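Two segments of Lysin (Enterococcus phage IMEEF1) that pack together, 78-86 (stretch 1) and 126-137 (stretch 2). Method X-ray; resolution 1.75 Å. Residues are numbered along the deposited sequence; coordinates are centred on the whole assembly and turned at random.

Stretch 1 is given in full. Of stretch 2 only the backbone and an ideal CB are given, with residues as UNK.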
# COMPACT_ATOMS: atom_id res chain seq x y z
N MET C 78 12.47 -11.77 -19.15
CA MET C 78 12.30 -12.27 -20.47
C MET C 78 10.96 -12.86 -20.58
O MET C 78 10.44 -13.52 -19.65
CB MET C 78 13.31 -13.39 -20.70
CG MET C 78 14.72 -12.97 -20.58
SD MET C 78 15.30 -11.71 -21.69
CE MET C 78 14.51 -12.25 -23.24
N ILE C 79 10.39 -12.65 -21.71
CA ILE C 79 9.09 -13.15 -22.07
C ILE C 79 9.13 -13.93 -23.38
O ILE C 79 9.47 -13.37 -24.43
CB ILE C 79 8.10 -11.98 -22.20
CG1 ILE C 79 8.17 -10.96 -21.05
CG2 ILE C 79 6.68 -12.55 -22.36
CD1 ILE C 79 7.42 -9.71 -21.39
N TRP C 80 8.71 -15.19 -23.34
CA TRP C 80 8.48 -15.99 -24.50
C TRP C 80 7.02 -16.02 -24.72
O TRP C 80 6.25 -16.39 -23.77
CB TRP C 80 8.94 -17.36 -24.29
CG TRP C 80 10.40 -17.64 -24.36
CD1 TRP C 80 11.09 -18.21 -25.42
CD2 TRP C 80 11.40 -17.38 -23.34
NE1 TRP C 80 12.42 -18.35 -25.09
CE2 TRP C 80 12.65 -17.82 -23.86
CE3 TRP C 80 11.37 -16.81 -22.11
CZ2 TRP C 80 13.83 -17.70 -23.10
CZ3 TRP C 80 12.54 -16.74 -21.32
CH2 TRP C 80 13.75 -17.17 -21.86
N GLY C 81 6.61 -15.67 -25.93
CA GLY C 81 5.15 -15.63 -26.23
C GLY C 81 4.72 -16.00 -27.62
O GLY C 81 3.57 -15.71 -27.98
N LEU C 82 5.61 -16.55 -28.44
CA LEU C 82 5.36 -16.79 -29.86
C LEU C 82 5.44 -18.23 -30.15
O LEU C 82 6.20 -18.96 -29.52
CB LEU C 82 6.35 -16.07 -30.76
CG LEU C 82 6.25 -14.54 -30.51
CD1 LEU C 82 7.42 -13.85 -31.23
CD2 LEU C 82 4.93 -14.00 -30.97
N GLY C 83 4.66 -18.71 -31.11
CA GLY C 83 4.78 -20.12 -31.49
C GLY C 83 4.19 -21.02 -30.42
O GLY C 83 3.07 -20.75 -29.90
N TYR C 84 4.92 -22.08 -30.04
CA TYR C 84 4.54 -22.93 -28.88
C TYR C 84 4.26 -22.17 -27.58
O TYR C 84 3.45 -22.58 -26.78
CB TYR C 84 5.64 -23.96 -28.52
CG TYR C 84 5.77 -25.07 -29.51
CD1 TYR C 84 4.72 -25.97 -29.73
CD2 TYR C 84 6.94 -25.23 -30.25
CE1 TYR C 84 4.84 -26.99 -30.66
CE2 TYR C 84 7.06 -26.24 -31.19
CZ TYR C 84 6.02 -27.13 -31.39
OH TYR C 84 6.19 -28.16 -32.32
N TYR C 85 4.91 -21.05 -27.37
CA TYR C 85 4.83 -20.34 -26.16
C TYR C 85 3.61 -19.43 -26.12
O TYR C 85 3.40 -18.75 -25.14
CB TYR C 85 6.10 -19.50 -26.02
CG TYR C 85 7.33 -20.36 -25.99
CD1 TYR C 85 7.66 -21.03 -24.85
CD2 TYR C 85 8.14 -20.46 -27.07
CE1 TYR C 85 8.80 -21.84 -24.80
CE2 TYR C 85 9.25 -21.27 -27.06
CZ TYR C 85 9.59 -21.92 -25.92
OH TYR C 85 10.73 -22.71 -25.89
N ALA C 86 2.81 -19.37 -27.22
CA ALA C 86 1.72 -18.41 -27.26
C ALA C 86 0.66 -18.84 -26.25
O ALA C 86 -0.08 -18.00 -25.75
CB ALA C 86 1.14 -18.23 -28.67
N UNK C 126 21.74 -20.79 -21.81
CA UNK C 126 22.17 -20.05 -22.99
C UNK C 126 21.10 -20.23 -24.04
O UNK C 126 21.02 -21.28 -24.67
CB UNK C 126 23.54 -20.52 -23.50
N UNK C 127 20.24 -19.23 -24.21
CA UNK C 127 19.12 -19.30 -25.16
C UNK C 127 19.41 -18.67 -26.51
O UNK C 127 20.25 -17.79 -26.65
CB UNK C 127 17.89 -18.62 -24.55
N UNK C 128 18.62 -19.04 -27.52
CA UNK C 128 18.44 -18.23 -28.70
C UNK C 128 17.07 -17.52 -28.59
O UNK C 128 16.34 -17.64 -27.59
CB UNK C 128 18.54 -19.08 -29.97
N UNK C 129 16.74 -16.85 -29.66
CA UNK C 129 15.58 -15.99 -29.71
C UNK C 129 14.32 -16.69 -30.21
O UNK C 129 13.28 -16.02 -30.30
CB UNK C 129 15.88 -14.78 -30.60
N UNK C 130 14.35 -18.01 -30.39
CA UNK C 130 13.14 -18.73 -30.84
C UNK C 130 12.01 -18.65 -29.79
O UNK C 130 12.20 -18.99 -28.63
CB UNK C 130 13.48 -20.19 -31.13
N UNK C 131 10.87 -18.11 -30.24
CA UNK C 131 9.71 -17.86 -29.35
C UNK C 131 9.68 -16.62 -28.48
O UNK C 131 8.71 -16.41 -27.72
CB UNK C 131 9.57 -19.06 -28.41
N UNK C 132 10.80 -15.89 -28.43
CA UNK C 132 10.90 -14.69 -27.59
C UNK C 132 10.06 -13.56 -28.09
O UNK C 132 10.12 -13.21 -29.23
CB UNK C 132 12.35 -14.22 -27.49
N UNK C 133 9.23 -13.02 -27.22
CA UNK C 133 8.39 -11.87 -27.54
C UNK C 133 9.11 -10.60 -27.20
O UNK C 133 9.17 -9.66 -27.98
CB UNK C 133 7.05 -11.94 -26.80
N UNK C 134 9.71 -10.57 -26.02
CA UNK C 134 10.34 -9.32 -25.53
C UNK C 134 10.74 -9.33 -24.07
O UNK C 134 10.95 -10.41 -23.47
CB UNK C 134 9.39 -8.15 -25.75
N UNK C 135 10.83 -8.14 -23.46
CA UNK C 135 11.31 -7.97 -22.16
C UNK C 135 10.46 -7.03 -21.36
O UNK C 135 9.77 -6.20 -21.98
CB UNK C 135 12.76 -7.49 -22.20
N UNK C 136 10.44 -7.23 -20.06
CA UNK C 136 10.03 -6.16 -19.09
C UNK C 136 11.30 -5.72 -18.46
O UNK C 136 12.09 -6.54 -17.97
CB UNK C 136 9.02 -6.63 -18.04
N UNK C 137 11.56 -4.42 -18.57
CA UNK C 137 12.75 -3.81 -17.99
C UNK C 137 12.37 -3.07 -16.70
O UNK C 137 11.67 -2.05 -16.75
CB UNK C 137 13.41 -2.86 -18.99

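Position 126 has nothing of stretch 1 within reach of its CB, so the contact sets no demand; it is His 126, bonded elsewhere in the structure.

Position 127 points its CB toward stretch 1, 4.4 Å from CZ2 of Trp 80. An aliphatic or aromatic group would suit the indole rim. The residue is His 127, whose ring offers its face to the edge of Trp 80, with Trp 80 CZ2 3.4 Å from His 127 CE1.

Positions 128 and 129 meet nothing of stretch 1 and tolerate many residues. Asn 128 turns back on its own stretch: its OD1 accepts a hydrogen bond from the backbone N of position 130 at 3.0 Å. Met 129, its CB pointing away, opens a type II turn that ends at 132.

At 130 the CB points sideways into open space, so a polar residue is reasonable. Asp 130 leads its carboxylate away, and its backbone O does the work: a water 2.8 Å from Asp 130 O lies 2.9 Å from Trp 80 NE1 and joins the two.

Position 131 has phi 81°, which favours glycine, and an ideal CB would lie 2.4 Å from Tyr 85 CD2, a clash. Gly 131 answers both constraints. Gly 131 O accepts hydrogen bonds from Gly 81 N (2.9 Å) and Leu 82 N (3.2 Å).

At 132 the CB points away, yet the Trp 80 indole and the Met 78 methyl lie close enough for a branched aliphatic to reach. Val 132 sets CG2 over the indole face, 3.8 Å from the centroid of the five-membered ring of Trp 80, while its CG1 lies 4.0 Å from Met 78 CE.

Position 133 points toward stretch 1, near Ile 79 and Leu 82, and a large apolar side chain could cover both. Trp 133 places CE3 4.0 Å from Ile 79 CD1 and CD1 4.4 Å from Leu 82 CD2. Trp 133 N donates to Ile 79 O at 2.8 Å, an acceptor shared with the N of 134.

Position 134 has phi 168° and psi -155°, an extended conformation most easily adopted without a side chain: Gly 134. Gly 134 O accepts from Ile 79 N at 2.9 Å.

At 135 the CB shares a sheet face with Met 78, inviting a beta-branched aliphatic; Val 135 CG1 touches Met 78 SD at 3.7 Å.

Position 136 lies beside the Ile 79 methyl, so an aliphatic fits: Ile 136 CG1 sits 3.9 Å from Ile 79 CD1.

Position 137 is out of reach; Arg 137 bonds just outside the stretches.

Stretch 2 126-137: HHNMDGVWGVIR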
# COMPACT_ATOMS: atom_id res chain seq x y z
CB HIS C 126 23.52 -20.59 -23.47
CG HIS C 126 24.19 -19.79 -24.56
ND1 HIS C 126 25.30 -20.26 -25.24
CD2 HIS C 126 23.95 -18.55 -25.08
CE1 HIS C 126 25.69 -19.38 -26.14
NE2 HIS C 126 24.89 -18.33 -26.07
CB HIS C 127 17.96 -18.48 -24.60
CG HIS C 127 17.23 -19.12 -23.46
ND1 HIS C 127 16.36 -20.17 -23.64
CD2 HIS C 127 17.16 -18.80 -22.14
CE1 HIS C 127 15.72 -20.42 -22.49
NE2 HIS C 127 16.24 -19.65 -21.55
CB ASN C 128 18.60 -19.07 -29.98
CG ASN C 128 17.52 -20.14 -30.10
OD1 ASN C 128 16.43 -20.01 -29.55
ND2 ASN C 128 17.85 -21.21 -30.77
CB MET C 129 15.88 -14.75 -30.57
CG MET C 129 16.89 -13.76 -29.90
SD MET C 129 16.32 -12.96 -28.43
CE MET C 129 15.20 -11.70 -29.09
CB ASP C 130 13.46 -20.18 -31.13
CG ASP C 130 14.33 -20.36 -32.39
OD1 ASP C 130 14.65 -19.34 -33.06
OD2 ASP C 130 14.72 -21.53 -32.68
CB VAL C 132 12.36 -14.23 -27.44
CG1 VAL C 132 12.46 -12.97 -26.55
CG2 VAL C 132 13.13 -15.34 -26.79
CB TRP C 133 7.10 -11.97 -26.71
CG TRP C 133 6.19 -10.86 -26.98
CD1 TRP C 133 5.24 -10.85 -27.87
CD2 TRP C 133 6.14 -9.59 -26.30
NE1 TRP C 133 4.57 -9.65 -27.83
CE2 TRP C 133 5.15 -8.84 -26.91
CE3 TRP C 133 6.87 -9.02 -25.26
CZ2 TRP C 133 4.81 -7.54 -26.47
CZ3 TRP C 133 6.59 -7.73 -24.87
CH2 TRP C 133 5.56 -7.01 -25.47
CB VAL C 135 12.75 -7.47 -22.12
CG1 VAL C 135 13.66 -8.53 -22.71
CG2 VAL C 135 12.95 -6.08 -22.69
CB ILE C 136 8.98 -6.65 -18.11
CG1 ILE C 136 7.69 -6.79 -18.86
CG2 ILE C 136 8.78 -5.66 -16.97
CD1 ILE C 136 6.57 -7.56 -18.17
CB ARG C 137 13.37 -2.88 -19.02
CG ARG C 137 14.57 -2.15 -18.51
CD ARG C 137 15.43 -1.75 -19.68
NE ARG C 137 15.74 -2.93 -20.50
CZ ARG C 137 16.09 -2.91 -21.80
NH1 ARG C 137 16.21 -1.75 -22.44
NH2 ARG C 137 16.33 -4.03 -22.45
O HOH W 1 14.46 -19.22 -27.02
O HOH W 2 12.55 -22.16 -28.02
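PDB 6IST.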